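Side-chain contacts in SIR4-interacting protein SIF2 (Saccharomyces cerevisiae, PDB 1R5M), which antagonizes telomeric silencing in yeast and works as a WD-repeat transcription corepressor subunit of the Set3C complex: residues Val169-Ile174 against Gly206-Asp211; Leu271-Gly276 against Asn280-Phe285. All blocks are in the same frame, centred on the assembly; numbering follows the deposited sequence.

Interaction 1: residues Val169-Ile174 against Gly206-Asp211; sequences VENVTI and GSLGVD
N171 of the turn in WD 3 lays its side-chain amide against the backbone of S207, L208 and G209, where the β-propeller chain crosses from one blade to the next. N171 sits at the end of the hairpin formed by strands 163-168 and 173-177; residues 206-211 belong to the loop leading into strand 213-216. The amide carbon N171 CG comes within 3.6 Å of L208 N and 3.8 Å of L208 CB, so the group lies against CB and CG of L208, a side chain that also touches K190 and P223. A water joins the backbone of one segment to a side chain of the other, donating to V169 O (2.8 Å) and lying 2.7 Å from S207 OG. With OG anti to the backbone N (chi1 175°), S207 OG also accepts from G209 N at 3.1 Å, forming an ST turn. Farther out, L208 and V210 share backbone hydrogen bonds with I250, and D211 forms a salt bridge with K156. N171 itself has a left-handed backbone, and D168 OD1 steadies its turn by accepting from V172 N. On the strand side, T173 OG1 donates to N171 O at 3.3 Å, from well above the carbonyl plane.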
# COMPACT_ATOMS: atom_id res chain seq x y z
N VAL A 169 -12.93 -6.64 -3.41
CA VAL A 169 -12.90 -7.71 -2.42
C VAL A 169 -13.33 -9.07 -2.94
O VAL A 169 -12.93 -10.10 -2.38
CB VAL A 169 -13.77 -7.35 -1.19
CG1 VAL A 169 -13.21 -6.14 -0.48
CG2 VAL A 169 -15.20 -7.10 -1.62
N GLU A 170 -14.15 -9.09 -3.98
CA GLU A 170 -14.61 -10.36 -4.55
C GLU A 170 -13.63 -10.84 -5.61
O GLU A 170 -13.89 -11.79 -6.35
CB GLU A 170 -16.00 -10.18 -5.17
CG GLU A 170 -17.08 -9.81 -4.16
CD GLU A 170 -17.18 -10.81 -3.02
OE1 GLU A 170 -17.19 -12.03 -3.30
OE2 GLU A 170 -17.25 -10.38 -1.85
N ASN A 171 -12.48 -10.16 -5.67
CA ASN A 171 -11.42 -10.47 -6.61
C ASN A 171 -11.73 -10.22 -8.07
O ASN A 171 -11.05 -10.74 -8.95
CB ASN A 171 -10.91 -11.90 -6.40
CG ASN A 171 -10.05 -12.02 -5.17
OD1 ASN A 171 -9.02 -11.35 -5.03
ND2 ASN A 171 -10.47 -12.88 -4.25
N VAL A 172 -12.76 -9.44 -8.34
CA VAL A 172 -13.05 -9.10 -9.72
C VAL A 172 -11.94 -8.10 -10.02
O VAL A 172 -11.76 -7.14 -9.29
CB VAL A 172 -14.42 -8.42 -9.87
CG1 VAL A 172 -14.60 -7.89 -11.29
CG2 VAL A 172 -15.53 -9.42 -9.55
N THR A 173 -11.19 -8.36 -11.09
CA THR A 173 -10.08 -7.50 -11.45
C THR A 173 -10.31 -6.92 -12.84
O THR A 173 -10.65 -7.64 -13.77
CB THR A 173 -8.77 -8.30 -11.43
OG1 THR A 173 -8.61 -8.90 -10.14
CG2 THR A 173 -7.58 -7.39 -11.70
N ILE A 174 -10.12 -5.61 -12.96
CA ILE A 174 -10.35 -4.93 -14.22
C ILE A 174 -9.15 -4.15 -14.73
O ILE A 174 -8.46 -3.48 -13.96
CB ILE A 174 -11.52 -3.91 -14.08
CG1 ILE A 174 -12.78 -4.62 -13.58
CG2 ILE A 174 -11.77 -3.21 -15.41
CD1 ILE A 174 -13.30 -5.70 -14.50
N GLY A 206 -12.70 -18.55 -0.66
CA GLY A 206 -12.57 -17.21 -0.11
C GLY A 206 -11.72 -16.30 -0.97
O GLY A 206 -11.54 -16.55 -2.17
N SER A 207 -11.19 -15.25 -0.36
CA SER A 207 -10.35 -14.29 -1.07
C SER A 207 -9.10 -14.93 -1.65
O SER A 207 -8.50 -15.81 -1.04
CB SER A 207 -9.95 -13.16 -0.12
OG SER A 207 -9.04 -12.26 -0.75
N LEU A 208 -8.72 -14.50 -2.85
CA LEU A 208 -7.53 -15.01 -3.52
C LEU A 208 -6.35 -14.11 -3.17
O LEU A 208 -5.19 -14.47 -3.39
CB LEU A 208 -7.71 -15.00 -5.03
CG LEU A 208 -8.84 -15.84 -5.61
CD1 LEU A 208 -8.81 -15.72 -7.13
CD2 LEU A 208 -8.68 -17.29 -5.18
N GLY A 209 -6.65 -12.94 -2.63
CA GLY A 209 -5.61 -11.99 -2.28
C GLY A 209 -6.14 -10.57 -2.35
O GLY A 209 -7.29 -10.35 -2.74
N VAL A 210 -5.31 -9.60 -1.99
CA VAL A 210 -5.73 -8.21 -1.96
C VAL A 210 -4.77 -7.22 -2.64
O VAL A 210 -4.77 -6.04 -2.30
CB VAL A 210 -5.95 -7.75 -0.51
CG1 VAL A 210 -7.10 -8.53 0.12
CG2 VAL A 210 -4.67 -7.96 0.30
N ASP A 211 -3.97 -7.70 -3.58
CA ASP A 211 -3.04 -6.81 -4.27
C ASP A 211 -2.87 -7.26 -5.72
O ASP A 211 -3.15 -8.40 -6.06
CB ASP A 211 -1.67 -6.82 -3.56
CG ASP A 211 -0.92 -5.51 -3.71
OD1 ASP A 211 -1.43 -4.58 -4.37
OD2 ASP A 211 0.20 -5.40 -3.15
O HOH W 1 -10.46 -10.05 -1.15

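Interaction 2: residues Leu271-Gly276 against Asn280-Phe285; sequences LRIWHG and NSQNCF. Unlike the reference sequence in segment 280-285: C284 (reference Ser).
L271 and F285 form a hydrogen-bonded pair in the antiparallel hairpin of strands 271-274 and 283-285, the last two strands of this four-stranded propeller blade. F285 N reaches L271 O at 2.8 Å, and I273 N reaches N283 O at 3.0 Å. Next to that pair comes a classic β bulge: I273 O takes both Q282 N (2.7 Å, almost straight down the carbonyl) and N283 N (3.3 Å).

Polar side chains meet on the face carrying R272 and C284. The arginine is extended from CG to NE, and its NH1 donates in the guanidinium plane to S281 OG at 2.8 Å, though the N-H...O angle is a bent 140°. C284, a serine in the reference sequence, has SG anti to the backbone N (chi1 -176°), which places the sulfur 3.5 Å from R272 CZ, over the guanidinium face.

Among the less polar contacts, S281 CB makes a CH-π contact 3.6 Å from the centroid of the six-membered ring of W274, whose NE1 is hydrogen-bonded to S264 OG, as in the Trp-Ser/Thr pairing of WD repeats. On the opposite face, I273 and N283 lie side by side, with I273 CG1 3.6 Å from N283 CB.

Where the hairpin opens toward its turn, a water accepts from H275 N and donates to N280 O.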
# COMPACT_ATOMS: atom_id res chain seq x y z
N LEU A 271 7.49 -14.97 1.96
CA LEU A 271 7.74 -13.99 0.92
C LEU A 271 8.40 -14.77 -0.20
O LEU A 271 9.17 -15.70 0.07
CB LEU A 271 8.73 -12.92 1.36
CG LEU A 271 8.38 -11.96 2.48
CD1 LEU A 271 9.51 -10.95 2.62
CD2 LEU A 271 7.07 -11.25 2.17
N ARG A 272 8.10 -14.43 -1.43
CA ARG A 272 8.75 -15.07 -2.56
C ARG A 272 9.24 -13.97 -3.50
O ARG A 272 8.66 -12.88 -3.56
CB ARG A 272 7.80 -16.03 -3.28
CG ARG A 272 7.70 -17.40 -2.59
CD ARG A 272 6.73 -18.34 -3.30
NE ARG A 272 6.55 -19.61 -2.59
CZ ARG A 272 7.31 -20.69 -2.75
NH1 ARG A 272 8.32 -20.68 -3.61
NH2 ARG A 272 7.05 -21.79 -2.06
N ILE A 273 10.35 -14.25 -4.18
CA ILE A 273 10.95 -13.31 -5.13
C ILE A 273 10.89 -14.03 -6.46
O ILE A 273 11.34 -15.18 -6.57
CB ILE A 273 12.43 -13.01 -4.77
CG1 ILE A 273 12.54 -12.45 -3.35
CG2 ILE A 273 13.01 -12.03 -5.78
CD1 ILE A 273 11.82 -11.12 -3.13
N TRP A 274 10.34 -13.38 -7.48
CA TRP A 274 10.21 -14.01 -8.79
C TRP A 274 10.98 -13.31 -9.90
O TRP A 274 10.93 -12.09 -10.03
CB TRP A 274 8.74 -14.09 -9.21
CG TRP A 274 7.81 -14.57 -8.15
CD1 TRP A 274 7.30 -13.84 -7.11
CD2 TRP A 274 7.27 -15.89 -8.01
NE1 TRP A 274 6.48 -14.62 -6.34
CE2 TRP A 274 6.44 -15.88 -6.87
CE3 TRP A 274 7.41 -17.08 -8.74
CZ2 TRP A 274 5.75 -17.02 -6.44
CZ3 TRP A 274 6.72 -18.21 -8.32
CH2 TRP A 274 5.90 -18.17 -7.17
N HIS A 275 11.67 -14.11 -10.70
CA HIS A 275 12.44 -13.62 -11.84
C HIS A 275 11.81 -14.09 -13.14
O HIS A 275 11.65 -13.30 -14.08
CB HIS A 275 13.88 -14.13 -11.77
CG HIS A 275 14.58 -14.11 -13.09
ND1 HIS A 275 14.97 -12.94 -13.71
CD2 HIS A 275 14.94 -15.11 -13.93
CE1 HIS A 275 15.54 -13.22 -14.87
NE2 HIS A 275 15.54 -14.53 -15.02
N GLY A 276 11.46 -15.37 -13.20
CA GLY A 276 10.87 -15.94 -14.39
C GLY A 276 9.43 -15.51 -14.62
O GLY A 276 8.71 -15.20 -13.67
N ASN A 280 8.75 -21.56 -11.08
CA ASN A 280 9.07 -21.40 -9.66
C ASN A 280 9.72 -20.06 -9.32
O ASN A 280 10.14 -19.31 -10.19
CB ASN A 280 10.01 -22.53 -9.22
CG ASN A 280 9.44 -23.90 -9.51
OD1 ASN A 280 8.34 -24.24 -9.07
ND2 ASN A 280 10.20 -24.71 -10.25
N SER A 281 9.80 -19.78 -8.02
CA SER A 281 10.39 -18.54 -7.55
C SER A 281 11.90 -18.63 -7.38
O SER A 281 12.47 -19.73 -7.33
CB SER A 281 9.75 -18.11 -6.22
OG SER A 281 9.92 -19.09 -5.21
N GLN A 282 12.54 -17.47 -7.32
CA GLN A 282 13.99 -17.36 -7.15
C GLN A 282 14.36 -17.48 -5.68
O GLN A 282 15.38 -18.08 -5.33
CB GLN A 282 14.45 -16.02 -7.72
CG GLN A 282 15.92 -15.73 -7.53
CD GLN A 282 16.33 -14.50 -8.31
OE1 GLN A 282 16.18 -14.45 -9.53
NE2 GLN A 282 16.84 -13.49 -7.62
N ASN A 283 13.54 -16.89 -4.82
CA ASN A 283 13.75 -16.94 -3.37
C ASN A 283 12.43 -17.20 -2.68
O ASN A 283 11.37 -16.87 -3.20
CB ASN A 283 14.29 -15.61 -2.83
CG ASN A 283 15.69 -15.30 -3.31
OD1 ASN A 283 16.66 -15.98 -2.95
ND2 ASN A 283 15.81 -14.26 -4.12
N CYS A 284 12.50 -17.82 -1.50
CA CYS A 284 11.32 -18.07 -0.68
C CYS A 284 11.81 -17.93 0.75
O CYS A 284 12.66 -18.70 1.21
CB CYS A 284 10.77 -19.48 -0.90
SG CYS A 284 9.24 -19.76 0.04
N PHE A 285 11.29 -16.92 1.45
CA PHE A 285 11.70 -16.65 2.82
C PHE A 285 10.69 -17.08 3.88
O PHE A 285 9.58 -16.55 3.96
CB PHE A 285 12.00 -15.15 2.99
CG PHE A 285 13.14 -14.66 2.14
CD1 PHE A 285 12.94 -13.68 1.17
CD2 PHE A 285 14.42 -15.17 2.32
CE1 PHE A 285 13.99 -13.22 0.39
CE2 PHE A 285 15.49 -14.72 1.53
CZ PHE A 285 15.27 -13.74 0.57
O HOH W 2 11.71 -16.91 -10.56
O HOH W 3 9.16 -17.47 -11.72

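Overall arrangement
The two contacts follow one another along the chain, interaction 1 closing before interaction 2 opens, and their centres are 22 Å apart with about 10 Å between nearest atoms. Interaction 1 sits closer to the centre of the propeller and joins different repeats, the turn of WD 3 and the loop entering WD 4. Interaction 2 stays within a single four-stranded sheet, joining its outermost strand 283-285 to strand 271-274. The two are related through strand 250-256 at the other edge of that sheet: L208 and V210 make backbone hydrogen bonds with I250, and D211 OD2 is hydrogen-bonded to L253 N. One contact thus helps join neighbouring blades, the other builds the outer part of a blade.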